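Local coordinates for adhesion and penetration protein autotransporter (Haemophilus influenzae, PDB 3SYJ) that promotes adherence to and invasion of host cells by binding a host cell structure, and is probably also a serine protease, at residues A[378-383]-A[397-402]; A[418-423]-A[444-449]; A[433-438]-A[463-468]. All coordinates share one frame; numbering follows the deposited sequence.

Contact 1: A[378-383]-A[397-402]; sequences TWQGAG and NGVEHD
Asp402 OD1 is the polar atom on which this contact turns, because two nitrogens grip it: NE2 of Gln380 across the contact, at 3.1 Å, and NZ of Lys123, which forms a salt bridge with it from elsewhere in the chain. The amide of Gln380 donates fairly straight (160°), with OD1 close to the amide plane, yet it arrives from above the carboxylate, 53° out of that plane. The amide and carboxylate planes are themselves nearly perpendicular. CG of Gln380 lies anti to the backbone N (chi1 -170°) and CD is likewise anti to CA, an extended chain that carries the amide across to the carboxylate while its own CG rests 3.4 Å from OD1. The other carboxylate oxygen, Asp402 OD2, accepts a hydrogen bond from a water at 2.8 Å, and Gly381 N donates to the same water. The Val399 side chain crosses that of Gln380 at about a right angle, CG2 4.0 Å from OE1, and reaches on to Thr378 OG1 at 3.9 Å. Farther along, the backbones meet directly: Trp379 N donates to Asn397 O over 3.2 Å. A type II turn from Val399 to Asp402, closed by Asp402 N to Val399 O at 3.1 Å, brings Val399 and Asp402 to the same Gln380 side chain. These are neighbouring coils of the parallel beta-helix of the passenger domain, joined at strand 379-380 and the loop that leads into strand 403-407. Lys123 NZ also bonds Gly381 O and so bridges the two segments. Its charge would be expected to stabilise Asp402 as a carboxylate, while Lys123 and Gln380 together restrain how that group is turned.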
# COMPACT_ATOMS: atom_id res chain seq x y z
N THR A 378 -14.74 -63.62 -26.31
CA THR A 378 -15.23 -62.25 -26.53
C THR A 378 -16.74 -62.11 -26.31
O THR A 378 -17.46 -63.11 -26.25
CB THR A 378 -14.90 -61.77 -27.96
OG1 THR A 378 -15.54 -62.62 -28.91
CG2 THR A 378 -13.39 -61.78 -28.20
N TRP A 379 -17.21 -60.88 -26.17
CA TRP A 379 -18.65 -60.62 -26.10
C TRP A 379 -19.09 -59.58 -27.12
O TRP A 379 -18.34 -58.68 -27.48
CB TRP A 379 -19.10 -60.17 -24.71
CG TRP A 379 -20.57 -59.79 -24.65
CD1 TRP A 379 -21.62 -60.64 -24.48
CD2 TRP A 379 -21.14 -58.47 -24.75
NE1 TRP A 379 -22.81 -59.94 -24.48
CE2 TRP A 379 -22.54 -58.61 -24.64
CE3 TRP A 379 -20.60 -57.19 -24.94
CZ2 TRP A 379 -23.42 -57.51 -24.70
CZ3 TRP A 379 -21.47 -56.10 -25.00
CH2 TRP A 379 -22.86 -56.27 -24.88
N GLN A 380 -20.34 -59.71 -27.56
CA GLN A 380 -20.94 -58.83 -28.55
C GLN A 380 -22.46 -58.85 -28.38
O GLN A 380 -23.07 -59.93 -28.39
CB GLN A 380 -20.58 -59.32 -29.95
CG GLN A 380 -20.94 -58.36 -31.06
CD GLN A 380 -20.54 -58.88 -32.43
OE1 GLN A 380 -20.30 -60.07 -32.61
NE2 GLN A 380 -20.48 -57.98 -33.41
N GLY A 381 -23.06 -57.68 -28.22
CA GLY A 381 -24.50 -57.60 -28.01
C GLY A 381 -25.01 -56.18 -28.03
O GLY A 381 -24.29 -55.25 -28.42
N ALA A 382 -26.25 -55.99 -27.59
CA ALA A 382 -26.89 -54.68 -27.69
C ALA A 382 -26.12 -53.62 -26.91
O ALA A 382 -25.98 -52.48 -27.36
CB ALA A 382 -28.31 -54.75 -27.21
N GLY A 383 -25.59 -54.01 -25.75
CA GLY A 383 -24.91 -53.07 -24.87
C GLY A 383 -24.93 -53.53 -23.42
O GLY A 383 -25.45 -54.60 -23.11
N ASN A 397 -12.81 -59.06 -23.92
CA ASN A 397 -12.59 -58.18 -25.07
C ASN A 397 -13.81 -58.07 -25.97
O ASN A 397 -14.80 -58.79 -25.80
CB ASN A 397 -11.39 -58.65 -25.88
CG ASN A 397 -10.07 -58.20 -25.28
OD1 ASN A 397 -9.12 -58.99 -25.22
ND2 ASN A 397 -10.01 -56.95 -24.84
N GLY A 398 -13.73 -57.19 -26.96
CA GLY A 398 -14.81 -57.00 -27.90
C GLY A 398 -14.45 -57.52 -29.28
O GLY A 398 -13.47 -58.24 -29.45
N VAL A 399 -15.24 -57.13 -30.28
CA VAL A 399 -15.12 -57.66 -31.63
C VAL A 399 -14.86 -56.52 -32.61
O VAL A 399 -15.45 -55.45 -32.49
CB VAL A 399 -16.43 -58.35 -32.03
CG1 VAL A 399 -16.41 -58.72 -33.50
CG2 VAL A 399 -16.67 -59.56 -31.13
N GLU A 400 -13.97 -56.76 -33.57
CA GLU A 400 -13.59 -55.73 -34.53
C GLU A 400 -14.81 -55.22 -35.30
O GLU A 400 -15.67 -56.01 -35.68
CB GLU A 400 -12.53 -56.25 -35.49
CG GLU A 400 -11.93 -55.19 -36.40
CD GLU A 400 -10.84 -55.74 -37.32
OE1 GLU A 400 -10.55 -56.95 -37.25
OE2 GLU A 400 -10.27 -54.96 -38.11
N HIS A 401 -14.87 -53.91 -35.52
CA HIS A 401 -15.99 -53.27 -36.23
C HIS A 401 -17.30 -53.30 -35.45
O HIS A 401 -18.37 -53.07 -36.02
CB HIS A 401 -16.19 -53.87 -37.63
CG HIS A 401 -14.98 -53.74 -38.52
ND1 HIS A 401 -14.44 -54.81 -39.20
CD2 HIS A 401 -14.20 -52.67 -38.81
CE1 HIS A 401 -13.38 -54.40 -39.88
NE2 HIS A 401 -13.21 -53.11 -39.66
N ASP A 402 -17.22 -53.59 -34.16
CA ASP A 402 -18.40 -53.57 -33.31
C ASP A 402 -18.26 -52.51 -32.22
O ASP A 402 -17.21 -52.39 -31.60
CB ASP A 402 -18.66 -54.93 -32.69
CG ASP A 402 -19.82 -54.90 -31.71
OD1 ASP A 402 -20.97 -55.18 -32.13
OD2 ASP A 402 -19.60 -54.59 -30.52
O HOH W 1 -21.04 -55.13 -28.24

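Contact 2: A[418-423]-A[444-449]; sequences GENKGS and QAFSEI
Successive coils of the beta-helix meet here through two loops, those leading into strands 423-427 and 449-452, and an Asx turn shapes the first of them. In that turn Asn420 OD1 accepts from Gly422 N at 3.1 Å, the donor standing above the amide carbonyl plane; Gly398 N, on the preceding coil, is a second donor to OD1. Asn420 ND2, in turn, donates to Ala445 O on the next coil over 2.8 Å, a nearly straight bond (168°) with the acceptor in the amide plane. The first torsion of Asn420 (chi1 172°) sets CG anti to the backbone N; the amide beyond it crosses the Phe446 side chain obliquely, with ND2 3.1 Å from Phe446 CD1. Gly422 O meets the edge of that ring and accepts from Ser447 N at 2.9 Å. Ser447 OG donates to the neighbouring carbonyl, Lys421 O, also over 2.9 Å, from above its plane. Backbone bonds from Gln444 N to Gly418 O and from Asn420 N to Gln444 O secure the other end, while a water joins Ser423 OG to Glu448 OE1. Used at both its oxygen and its nitrogen, the buried amide of Asn420 links three consecutive coils and has its rotation fixed by its partners.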
# COMPACT_ATOMS: atom_id res chain seq x y z
N GLY A 418 -4.77 -57.48 -23.73
CA GLY A 418 -4.31 -57.32 -25.09
C GLY A 418 -4.94 -56.16 -25.83
O GLY A 418 -5.40 -55.19 -25.23
N GLU A 419 -4.96 -56.27 -27.15
CA GLU A 419 -5.53 -55.23 -28.00
C GLU A 419 -6.98 -55.54 -28.29
O GLU A 419 -7.29 -56.42 -29.09
CB GLU A 419 -4.76 -55.16 -29.32
CG GLU A 419 -5.48 -54.39 -30.41
CD GLU A 419 -4.83 -54.56 -31.77
OE1 GLU A 419 -3.84 -55.32 -31.87
OE2 GLU A 419 -5.32 -53.94 -32.74
N ASN A 420 -7.89 -54.83 -27.63
CA ASN A 420 -9.30 -54.97 -27.94
C ASN A 420 -9.58 -54.23 -29.23
O ASN A 420 -9.23 -53.06 -29.38
CB ASN A 420 -10.18 -54.40 -26.83
CG ASN A 420 -11.65 -54.37 -27.22
OD1 ASN A 420 -12.14 -55.27 -27.91
ND2 ASN A 420 -12.35 -53.34 -26.78
N LYS A 421 -10.19 -54.91 -30.18
CA LYS A 421 -10.42 -54.27 -31.46
C LYS A 421 -11.80 -53.62 -31.56
O LYS A 421 -12.05 -52.84 -32.48
CB LYS A 421 -10.14 -55.24 -32.61
CG LYS A 421 -8.71 -55.14 -33.12
CD LYS A 421 -8.38 -56.25 -34.09
CE LYS A 421 -8.24 -57.58 -33.36
NZ LYS A 421 -7.73 -58.65 -34.26
N GLY A 422 -12.68 -53.90 -30.60
CA GLY A 422 -13.97 -53.25 -30.54
C GLY A 422 -13.84 -51.81 -30.09
O GLY A 422 -12.81 -51.42 -29.52
N SER A 423 -14.87 -51.02 -30.33
CA SER A 423 -14.90 -49.65 -29.81
C SER A 423 -15.99 -49.50 -28.74
O SER A 423 -16.62 -50.48 -28.35
CB SER A 423 -15.11 -48.64 -30.94
OG SER A 423 -16.34 -48.89 -31.60
N GLN A 444 -4.62 -52.24 -25.48
CA GLN A 444 -5.54 -51.23 -26.02
C GLN A 444 -6.95 -51.49 -25.51
O GLN A 444 -7.49 -52.58 -25.69
CB GLN A 444 -5.53 -51.24 -27.55
CG GLN A 444 -6.61 -50.36 -28.19
CD GLN A 444 -6.55 -50.38 -29.71
OE1 GLN A 444 -7.29 -51.12 -30.36
NE2 GLN A 444 -5.65 -49.59 -30.27
N ALA A 445 -7.54 -50.49 -24.85
CA ALA A 445 -8.87 -50.65 -24.27
C ALA A 445 -9.96 -50.73 -25.33
O ALA A 445 -10.83 -51.58 -25.27
CB ALA A 445 -9.15 -49.52 -23.30
N PHE A 446 -9.89 -49.83 -26.31
CA PHE A 446 -10.84 -49.80 -27.42
C PHE A 446 -10.18 -49.17 -28.65
O PHE A 446 -9.27 -48.36 -28.52
CB PHE A 446 -12.11 -49.01 -27.05
CG PHE A 446 -12.86 -49.59 -25.87
CD1 PHE A 446 -13.74 -50.65 -26.03
CD2 PHE A 446 -12.67 -49.06 -24.60
CE1 PHE A 446 -14.43 -51.17 -24.95
CE2 PHE A 446 -13.35 -49.59 -23.51
CZ PHE A 446 -14.23 -50.64 -23.69
N SER A 447 -10.64 -49.55 -29.84
CA SER A 447 -10.08 -48.96 -31.05
C SER A 447 -10.63 -47.55 -31.26
O SER A 447 -10.13 -46.81 -32.10
CB SER A 447 -10.43 -49.82 -32.26
OG SER A 447 -11.83 -49.90 -32.41
N GLU A 448 -11.64 -47.19 -30.49
CA GLU A 448 -12.30 -45.90 -30.62
C GLU A 448 -13.23 -45.69 -29.43
O GLU A 448 -13.92 -46.62 -29.01
CB GLU A 448 -13.08 -45.86 -31.94
CG GLU A 448 -13.61 -44.49 -32.33
CD GLU A 448 -14.23 -44.49 -33.73
OE1 GLU A 448 -15.13 -45.33 -34.00
OE2 GLU A 448 -13.82 -43.65 -34.56
N ILE A 449 -13.23 -44.48 -28.87
CA ILE A 449 -13.98 -44.20 -27.65
C ILE A 449 -14.72 -42.87 -27.77
O ILE A 449 -14.12 -41.84 -28.07
CB ILE A 449 -13.06 -44.14 -26.40
CG1 ILE A 449 -12.30 -45.46 -26.22
CG2 ILE A 449 -13.85 -43.81 -25.15
CD1 ILE A 449 -11.11 -45.35 -25.27
O HOH W 2 -17.22 -46.50 -32.71

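Contact 3: A[433-438]-A[463-468]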
# COMPACT_ATOMS: atom_id res chain seq x y z
N LEU A 433 -10.85 -47.24 -17.66
CA LEU A 433 -9.98 -47.94 -18.59
C LEU A 433 -8.74 -48.47 -17.89
O LEU A 433 -7.90 -47.70 -17.42
CB LEU A 433 -9.54 -47.02 -19.73
CG LEU A 433 -10.66 -46.35 -20.51
CD1 LEU A 433 -10.06 -45.44 -21.58
CD2 LEU A 433 -11.56 -47.41 -21.13
N GLU A 434 -8.64 -49.79 -17.81
CA GLU A 434 -7.43 -50.43 -17.30
C GLU A 434 -7.11 -51.74 -18.02
O GLU A 434 -6.88 -52.76 -17.37
CB GLU A 434 -7.53 -50.66 -15.78
CG GLU A 434 -6.17 -50.62 -15.07
CD GLU A 434 -6.23 -50.95 -13.60
OE1 GLU A 434 -7.34 -51.03 -13.03
OE2 GLU A 434 -5.16 -51.15 -13.00
N GLN A 435 -7.09 -51.73 -19.35
CA GLN A 435 -6.69 -52.92 -20.10
C GLN A 435 -5.32 -53.34 -19.64
O GLN A 435 -4.46 -52.49 -19.39
CB GLN A 435 -6.59 -52.64 -21.60
CG GLN A 435 -7.88 -52.75 -22.36
CD GLN A 435 -8.32 -54.17 -22.62
OE1 GLN A 435 -7.74 -54.89 -23.43
NE2 GLN A 435 -9.37 -54.56 -21.95
N GLN A 436 -5.11 -54.65 -19.55
CA GLN A 436 -3.81 -55.23 -19.26
C GLN A 436 -3.10 -55.63 -20.55
O GLN A 436 -3.74 -56.13 -21.48
CB GLN A 436 -3.96 -56.48 -18.41
CG GLN A 436 -5.05 -56.44 -17.36
CD GLN A 436 -4.66 -55.64 -16.14
OE1 GLN A 436 -4.56 -54.42 -16.18
NE2 GLN A 436 -4.44 -56.35 -15.03
N ALA A 437 -1.79 -55.44 -20.59
CA ALA A 437 -0.98 -55.92 -21.71
C ALA A 437 -1.11 -57.44 -21.84
O ALA A 437 -1.29 -58.13 -20.85
CB ALA A 437 0.47 -55.54 -21.52
N ASP A 438 -1.05 -57.95 -23.06
CA ASP A 438 -1.02 -59.39 -23.24
C ASP A 438 0.43 -59.86 -23.14
O ASP A 438 1.32 -59.05 -22.85
CB ASP A 438 -1.70 -59.83 -24.55
CG ASP A 438 -1.00 -59.32 -25.80
OD1 ASP A 438 0.06 -58.64 -25.71
OD2 ASP A 438 -1.51 -59.60 -26.90
N ASP A 463 -1.78 -45.74 -18.44
CA ASP A 463 -1.34 -45.04 -19.64
C ASP A 463 -1.53 -45.90 -20.88
O ASP A 463 -1.78 -47.10 -20.78
CB ASP A 463 0.13 -44.62 -19.53
CG ASP A 463 0.39 -43.74 -18.33
OD1 ASP A 463 -0.38 -42.78 -18.10
OD2 ASP A 463 1.38 -43.99 -17.60
N LYS A 464 -1.44 -45.26 -22.04
CA LYS A 464 -1.50 -45.94 -23.32
C LYS A 464 -2.68 -46.89 -23.43
O LYS A 464 -2.50 -48.06 -23.74
CB LYS A 464 -0.20 -46.71 -23.55
CG LYS A 464 1.03 -45.84 -23.44
CD LYS A 464 2.17 -46.46 -24.21
CE LYS A 464 3.14 -45.39 -24.70
NZ LYS A 464 3.71 -45.75 -26.04
N GLN A 465 -3.88 -46.38 -23.18
CA GLN A 465 -5.08 -47.21 -23.20
C GLN A 465 -5.82 -47.11 -24.52
O GLN A 465 -6.63 -47.98 -24.87
CB GLN A 465 -6.02 -46.81 -22.06
CG GLN A 465 -5.53 -47.23 -20.69
CD GLN A 465 -5.65 -48.73 -20.48
OE1 GLN A 465 -4.68 -49.39 -20.07
NE2 GLN A 465 -6.83 -49.26 -20.75
N PHE A 466 -5.54 -46.03 -25.24
CA PHE A 466 -6.20 -45.78 -26.51
C PHE A 466 -5.43 -44.74 -27.28
O PHE A 466 -4.61 -44.01 -26.72
CB PHE A 466 -7.63 -45.28 -26.29
CG PHE A 466 -7.69 -43.98 -25.53
CD1 PHE A 466 -7.68 -42.77 -26.21
CD2 PHE A 466 -7.75 -43.97 -24.15
CE1 PHE A 466 -7.74 -41.57 -25.52
CE2 PHE A 466 -7.80 -42.78 -23.46
CZ PHE A 466 -7.80 -41.57 -24.14
N ASP A 467 -5.71 -44.66 -28.57
CA ASP A 467 -5.11 -43.69 -29.46
C ASP A 467 -5.91 -42.39 -29.32
O ASP A 467 -7.11 -42.37 -29.57
CB ASP A 467 -5.15 -44.25 -30.89
CG ASP A 467 -4.56 -43.31 -31.93
OD1 ASP A 467 -4.15 -42.17 -31.58
OD2 ASP A 467 -4.52 -43.72 -33.12
N THR A 468 -5.26 -41.31 -28.90
CA THR A 468 -5.99 -40.09 -28.61
C THR A 468 -6.64 -39.48 -29.85
O THR A 468 -7.53 -38.64 -29.74
CB THR A 468 -5.12 -39.03 -27.91
OG1 THR A 468 -4.06 -38.63 -28.77
CG2 THR A 468 -4.55 -39.58 -26.60
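Gln465 reaches its amide against the backbone of the 433-438 loop, where the nitrogen modelled as NE2 lies 2.9 Å from Gln435 N. The assignment of oxygen and nitrogen in this amide is doubtful, and with the group turned over a hydrogen bond to Gln435 N is possible. The chain bends at chi2 (-72°), swinging CD toward Gln435 N while CG stays 4.1 Å from Leu433 CB. A smaller apolar contact accompanies it: Leu433 CD1 approaches the Phe466 ring obliquely, 3.8 Å from CD2, the two side chains crossing at about a right angle.

The next shell sets these groups in place. Leu433 also packs on Val458 and Leu460 of strand 455-460, and Phe466 shares Leu460 and Ile449 with it, besides meeting the ring of Phe471. Ala445 touches the side chain of Gln465, and the main chains of these two residues are hydrogen-bonded. The amide of Gln435 leads away toward the preceding coils, where OE1 takes a weak hydrogen bond from Asn397 ND2. A buried side-chain amide thus lies where it could serve backbone polar groups at the end of strand 430-433, beside an apolar cluster of Leu433, Phe466, Leu460 and Ile449.

Overall arrangement
All three contacts belong to the parallel beta-helix of the passenger domain and join successive coils beside the parallel sheet that holds strands 384-386, 403-407, 423-427, 449-452 and 471-473. Contact 1 is complete before contact 2 begins, whereas the segments of contacts 2 and 3 alternate along the chain. The centres of contacts 1 and 2 lie about 10 Å apart, those of 2 and 3 about 8 Å, and those of 1 and 3 about 17 Å. Probable backbone bonds from Ser423 N to Asp402 O and from Gly418 N to Gln436 O connect them, giving one continuous stack of loops, away from the predicted catalytic serine.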